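PDB 4AXH: Sec-alkylsulfatase from Pseudomonas sp., which hydrolyses (R)-secondary-alkyl sulfates with strict inversion of configuration, using two zinc ions, to give (S)-secondary alcohols and sulfate. Local coordinates for residues V175-S180 and V204-G209; H179-H184 and S290-D295. All coordinates share one frame; numbering follows the deposited sequence.

Contact 1 of 2, residues V175-S180 and V204-G209; sequences VVYSHS and VFAPSG. With ZN (zinc ion), chain D.
With CG anti to its own carbonyl carbon (chi1 -67°), Tyr177 lays its ring against Val204, whose CG1, anti to the backbone N (chi1 176°), meets one ring face. Tyr177 directly follows strand 172-176, and Val204 lies in the neighbouring parallel strand 203-207, of the eight-stranded mixed sheet of the metallo-beta-lactamase fold; a mostly helical crossover joins the two strands. CG1 of Val204 sits 3.4 Å from CE2 of Tyr177, while CB of Ala206 approaches the edge of the same ring. Phe210 stacks on the ring as well, and the hydroxyl is hydrogen-bonded to the carbonyl of Val262. Two backbone hydrogen bonds join the two segments: Phe205 N to Val175 O (2.8 Å), and Tyr177 N to Phe205 O, nearly straight at 170°. The carbonyl oxygen of Val175 also takes a CA-H...O contact from Val204. Val176 and Phe205 share the face of the sheet turned from Val175 and Val204; there CG2 of Val176 lies 3.9 Å from CD1 of Phe205, and Met296 and Ile298 of strand 296-300 add to the packing around Val176. Past the paired part, the Pro207 ring lies against the backbone leading to the metal, its CD next to Tyr177 O and its CG next to Ser178 O. The loop that follows strand 172-176 carries His179 to a zinc ion. Ser178 OG, itself hydrogen-bonded to Asp148 OD2, accepts from His179 ND1 (2.6 Å) and helps set the imidazole's rotation, leaving NE2 to bind the zinc ion at 2.1 Å.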
loop_
_atom_site.group_PDB
_atom_site.type_symbol
_atom_site.label_atom_id
_atom_site.label_comp_id
_atom_site.label_asym_id
_atom_site.label_seq_id
_atom_site.Cartn_x
_atom_site.Cartn_y
_atom_site.Cartn_z
ATOM N N VAL A 175 -23.697 -17.362 -17.344
ATOM C CA VAL A 175 -22.895 -16.149 -17.323
ATOM C C VAL A 175 -21.706 -16.386 -16.407
ATOM O O VAL A 175 -21.856 -17.067 -15.405
ATOM C CB VAL A 175 -23.718 -14.870 -16.961
ATOM C CG1 VAL A 175 -22.820 -13.687 -16.621
ATOM C CG2 VAL A 175 -24.672 -14.500 -18.083
ATOM N N VAL A 176 -20.519 -15.857 -16.787
ATOM C CA VAL A 176 -19.267 -15.920 -16.027
ATOM C C VAL A 176 -18.828 -14.491 -15.773
ATOM O O VAL A 176 -18.732 -13.704 -16.698
ATOM C CB VAL A 176 -18.160 -16.712 -16.760
ATOM C CG1 VAL A 176 -16.861 -16.741 -15.955
ATOM C CG2 VAL A 176 -18.613 -18.128 -17.076
ATOM N N TYR A 177 -18.583 -14.156 -14.511
ATOM C CA TYR A 177 -18.056 -12.868 -14.077
ATOM C C TYR A 177 -16.589 -13.161 -13.908
ATOM O O TYR A 177 -16.237 -13.893 -12.983
ATOM C CB TYR A 177 -18.640 -12.430 -12.720
ATOM C CG TYR A 177 -20.119 -12.094 -12.696
ATOM C CD1 TYR A 177 -20.739 -11.476 -13.786
ATOM C CD2 TYR A 177 -20.884 -12.306 -11.549
ATOM C CE1 TYR A 177 -22.089 -11.116 -13.747
ATOM C CE2 TYR A 177 -22.227 -11.920 -11.492
ATOM C CZ TYR A 177 -22.827 -11.331 -12.594
ATOM O OH TYR A 177 -24.151 -10.965 -12.545
ATOM N N SER A 178 -15.734 -12.671 -14.819
ATOM C CA SER A 178 -14.290 -12.913 -14.745
ATOM C C SER A 178 -13.692 -12.408 -13.420
ATOM O O SER A 178 -12.837 -13.076 -12.838
ATOM C CB SER A 178 -13.569 -12.274 -15.930
ATOM O OG SER A 178 -13.635 -10.853 -15.928
ATOM N N HIS A 179 -14.137 -11.224 -12.964
ATOM C CA HIS A 179 -13.642 -10.578 -11.749
ATOM C C HIS A 179 -14.614 -9.497 -11.233
ATOM O O HIS A 179 -15.575 -9.116 -11.935
ATOM C CB HIS A 179 -12.209 -9.997 -11.956
ATOM C CG HIS A 179 -12.100 -8.935 -13.008
ATOM N ND1 HIS A 179 -12.285 -9.228 -14.350
ATOM C CD2 HIS A 179 -11.766 -7.630 -12.887
ATOM C CE1 HIS A 179 -12.061 -8.094 -14.992
ATOM N NE2 HIS A 179 -11.757 -7.099 -14.153
ATOM N N SER A 180 -14.319 -8.987 -10.020
ATOM C CA SER A 180 -15.112 -7.986 -9.316
ATOM C C SER A 180 -14.998 -6.516 -9.806
ATOM O O SER A 180 -15.000 -5.615 -8.969
ATOM C CB SER A 180 -14.896 -8.107 -7.813
ATOM O OG SER A 180 -13.534 -7.901 -7.492
ATOM N N VAL A 204 -24.724 -18.529 -12.979
ATOM C CA VAL A 204 -23.856 -17.360 -12.918
ATOM C C VAL A 204 -22.596 -17.635 -12.055
ATOM O O VAL A 204 -22.670 -17.684 -10.826
ATOM C CB VAL A 204 -24.638 -16.075 -12.530
ATOM C CG1 VAL A 204 -23.709 -14.887 -12.364
ATOM C CG2 VAL A 204 -25.675 -15.751 -13.579
ATOM N N PHE A 205 -21.446 -17.826 -12.720
ATOM C CA PHE A 205 -20.157 -18.145 -12.083
ATOM C C PHE A 205 -19.359 -16.901 -11.768
ATOM O O PHE A 205 -19.399 -15.935 -12.531
ATOM C CB PHE A 205 -19.319 -19.075 -12.969
ATOM C CG PHE A 205 -20.041 -20.298 -13.481
ATOM C CD1 PHE A 205 -20.798 -20.242 -14.641
ATOM C CD2 PHE A 205 -19.940 -21.510 -12.815
ATOM C CE1 PHE A 205 -21.466 -21.373 -15.116
ATOM C CE2 PHE A 205 -20.610 -22.640 -13.284
ATOM C CZ PHE A 205 -21.362 -22.567 -14.438
ATOM N N ALA A 206 -18.609 -16.937 -10.642
ATOM C CA ALA A 206 -17.774 -15.840 -10.163
ATOM C C ALA A 206 -16.669 -16.331 -9.237
ATOM O O ALA A 206 -16.891 -17.289 -8.510
ATOM C CB ALA A 206 -18.620 -14.775 -9.455
ATOM N N PRO A 207 -15.470 -15.675 -9.222
ATOM C CA PRO A 207 -14.394 -16.134 -8.322
ATOM C C PRO A 207 -14.707 -15.862 -6.856
ATOM O O PRO A 207 -15.543 -15.013 -6.557
ATOM C CB PRO A 207 -13.179 -15.343 -8.794
ATOM C CG PRO A 207 -13.728 -14.148 -9.449
ATOM C CD PRO A 207 -15.020 -14.542 -10.062
ATOM N N SER A 208 -14.045 -16.601 -5.947
ATOM C CA SER A 208 -14.169 -16.496 -4.500
ATOM C C SER A 208 -14.110 -15.041 -4.034
ATOM O O SER A 208 -13.216 -14.283 -4.466
ATOM C CB SER A 208 -13.032 -17.284 -3.846
ATOM O OG SER A 208 -12.949 -17.105 -2.439
ATOM N N GLY A 209 -15.058 -14.671 -3.161
ATOM C CA GLY A 209 -15.118 -13.345 -2.543
ATOM C C GLY A 209 -15.669 -12.198 -3.367
ATOM O O GLY A 209 -15.504 -11.030 -2.979
HETATM ZN ZN ZN D . -10.687 -5.313 -14.316
HETATM O O HOH W 1 -11.702 -3.762 -15.274
#

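Contact 2 of 2, residues H179-H184 and S290-D295; sequences HSHIDH and SEAPSD. With ZN (zinc ion), chain D; ZN (zinc ion), chain C.
The backbones of His179-His184 and Ser290-Asp295 meet where His179 and Asp295 bring their CA atoms within 4.2 Å, and Ser180 N donates to Ser294 O at 3.0 Å. This is the HxHxDH motif of the metallo-beta-lactamase superfamily, with His181 as N-cap of helix 182-185, facing the loop that supplies Glu291. With CG anti to the backbone N (chi1 -174°) and the chain bent at chi2, Glu291 reaches across to put OE2 on the zinc ion of His179, which His181 ND1 also binds. Its carboxylate stands nearly perpendicular to both imidazoles, 80° from the His179 plane and 85° from that of His181; OE2 lies in the His181 plane at its edge, whereas OE1 comes obliquely to His179, 3.2 Å from CD2. CB of Ala292 touches both rings, making a CH-pi contact over one face of His181, 3.9 Å from the ring centroid, and meeting CD2 of His179. Ser180 OG packs on Ser294 CB but hydrogen-bonds to Glu217 OE2. Asp183 OD2 and His184 NE2 bind the second zinc ion, whose site Asp310 and His355 complete; Asp310 also ligates the first. A water bridges the metals, 2.1 Å from each zinc ion, and donates a weak hydrogen bond to Asp183 OD1.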
loop_
_atom_site.group_PDB
_atom_site.type_symbol
_atom_site.label_atom_id
_atom_site.label_comp_id
_atom_site.label_asym_id
_atom_site.label_seq_id
_atom_site.Cartn_x
_atom_site.Cartn_y
_atom_site.Cartn_z
ATOM N N HIS A 179 -14.137 -11.224 -12.964
ATOM C CA HIS A 179 -13.642 -10.578 -11.749
ATOM C C HIS A 179 -14.614 -9.497 -11.233
ATOM O O HIS A 179 -15.575 -9.116 -11.935
ATOM C CB HIS A 179 -12.209 -9.997 -11.956
ATOM C CG HIS A 179 -12.100 -8.935 -13.008
ATOM N ND1 HIS A 179 -12.285 -9.228 -14.350
ATOM C CD2 HIS A 179 -11.766 -7.630 -12.887
ATOM C CE1 HIS A 179 -12.061 -8.094 -14.992
ATOM N NE2 HIS A 179 -11.757 -7.099 -14.153
ATOM N N SER A 180 -14.319 -8.987 -10.020
ATOM C CA SER A 180 -15.112 -7.986 -9.316
ATOM C C SER A 180 -14.998 -6.516 -9.806
ATOM O O SER A 180 -15.000 -5.615 -8.969
ATOM C CB SER A 180 -14.896 -8.107 -7.813
ATOM O OG SER A 180 -13.534 -7.901 -7.492
ATOM N N HIS A 181 -14.958 -6.260 -11.137
ATOM C CA HIS A 181 -14.937 -4.881 -11.653
ATOM C C HIS A 181 -16.220 -4.528 -12.387
ATOM O O HIS A 181 -16.766 -5.366 -13.105
ATOM C CB HIS A 181 -13.707 -4.581 -12.507
ATOM C CG HIS A 181 -12.426 -4.474 -11.735
ATOM N ND1 HIS A 181 -11.202 -4.736 -12.331
ATOM C CD2 HIS A 181 -12.213 -4.158 -10.437
ATOM C CE1 HIS A 181 -10.295 -4.577 -11.371
ATOM N NE2 HIS A 181 -10.857 -4.203 -10.222
ATOM N N ILE A 182 -16.712 -3.293 -12.190
ATOM C CA ILE A 182 -17.974 -2.820 -12.762
ATOM C C ILE A 182 -18.097 -2.964 -14.284
ATOM O O ILE A 182 -19.204 -3.142 -14.791
ATOM C CB ILE A 182 -18.431 -1.428 -12.243
ATOM C CG1 ILE A 182 -17.845 -1.110 -10.848
ATOM C CG2 ILE A 182 -19.974 -1.344 -12.207
ATOM C CD1 ILE A 182 -17.783 0.444 -10.420
ATOM N N ASP A 183 -16.979 -2.937 -15.006
ATOM C CA ASP A 183 -16.975 -3.090 -16.460
ATOM C C ASP A 183 -17.170 -4.545 -16.878
ATOM O O ASP A 183 -17.208 -4.867 -18.074
ATOM C CB ASP A 183 -15.714 -2.454 -17.108
ATOM C CG ASP A 183 -14.358 -2.757 -16.471
ATOM O OD1 ASP A 183 -14.286 -2.868 -15.217
ATOM O OD2 ASP A 183 -13.360 -2.835 -17.213
ATOM N N HIS A 184 -17.329 -5.427 -15.887
ATOM C CA HIS A 184 -17.496 -6.843 -16.148
ATOM C C HIS A 184 -18.818 -7.423 -15.661
ATOM O O HIS A 184 -19.323 -8.358 -16.295
ATOM C CB HIS A 184 -16.246 -7.608 -15.690
ATOM C CG HIS A 184 -15.012 -7.133 -16.385
ATOM N ND1 HIS A 184 -14.622 -7.658 -17.602
ATOM C CD2 HIS A 184 -14.183 -6.116 -16.064
ATOM C CE1 HIS A 184 -13.564 -6.960 -17.980
ATOM N NE2 HIS A 184 -13.250 -6.027 -17.077
ATOM N N SER A 290 -4.465 -10.153 -7.999
ATOM C CA SER A 290 -3.631 -9.556 -9.058
ATOM C C SER A 290 -4.291 -8.238 -9.579
ATOM O O SER A 290 -4.284 -7.257 -8.853
ATOM C CB SER A 290 -3.331 -10.585 -10.151
ATOM O OG SER A 290 -4.504 -11.140 -10.707
ATOM N N GLU A 291 -4.900 -8.228 -10.787
ATOM C CA GLU A 291 -5.575 -7.055 -11.342
ATOM C C GLU A 291 -6.855 -6.680 -10.507
ATOM O O GLU A 291 -7.243 -5.512 -10.478
ATOM C CB GLU A 291 -5.915 -7.320 -12.822
ATOM C CG GLU A 291 -6.489 -6.117 -13.547
ATOM C CD GLU A 291 -7.999 -6.081 -13.558
ATOM O OE1 GLU A 291 -8.616 -7.115 -13.213
ATOM O OE2 GLU A 291 -8.565 -5.048 -13.980
ATOM N N ALA A 292 -7.511 -7.678 -9.865
ATOM C CA ALA A 292 -8.696 -7.492 -9.036
ATOM C C ALA A 292 -8.643 -8.425 -7.840
ATOM O O ALA A 292 -8.077 -9.512 -7.961
ATOM C CB ALA A 292 -9.965 -7.755 -9.833
ATOM N N PRO A 293 -9.242 -8.049 -6.677
ATOM C CA PRO A 293 -9.218 -8.937 -5.485
ATOM C C PRO A 293 -9.895 -10.291 -5.693
ATOM O O PRO A 293 -9.370 -11.321 -5.246
ATOM C CB PRO A 293 -9.919 -8.114 -4.410
ATOM C CG PRO A 293 -9.744 -6.699 -4.863
ATOM C CD PRO A 293 -9.913 -6.778 -6.353
ATOM N N SER A 294 -11.045 -10.291 -6.383
ATOM C CA SER A 294 -11.798 -11.495 -6.738
ATOM C C SER A 294 -11.600 -11.557 -8.231
ATOM O O SER A 294 -12.059 -10.664 -8.947
ATOM C CB SER A 294 -13.273 -11.343 -6.361
ATOM O OG SER A 294 -13.899 -12.605 -6.449
ATOM N N ASP A 295 -10.815 -12.537 -8.693
ATOM C CA ASP A 295 -10.364 -12.620 -10.089
ATOM C C ASP A 295 -10.051 -14.045 -10.533
ATOM O O ASP A 295 -9.684 -14.884 -9.721
ATOM C CB ASP A 295 -9.075 -11.756 -10.185
ATOM C CG ASP A 295 -8.497 -11.438 -11.536
ATOM O OD1 ASP A 295 -9.256 -11.469 -12.537
ATOM O OD2 ASP A 295 -7.298 -11.127 -11.590
HETATM ZN ZN ZN D . -10.687 -5.313 -14.316
HETATM ZN ZN ZN C . -11.954 -4.478 -17.243
HETATM O O HOH W 1 -11.702 -3.762 -15.274
#

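Contacts 1 and 2 lie within the metallo-beta-lactamase domain, their centres about 9 Å apart, and share His179 and Ser180. Along the chain, strand 172-176 is followed by a loop holding these residues and then by helix 182-185; strand 203-207 comes next, and the loop 290-295 much later. Contact 1 therefore belongs to the eight-stranded sheet, and contact 2 joins the loop and helix start that follow strand 172-176 to the loop between strands 280-286 and 296-300 of the six-stranded sheet, with the two zinc ions at this junction. Segments 204-209 and 290-295 also meet directly: Ser208 O and Ser294 OG, 2.7 Å apart, form a probable hydrogen bond.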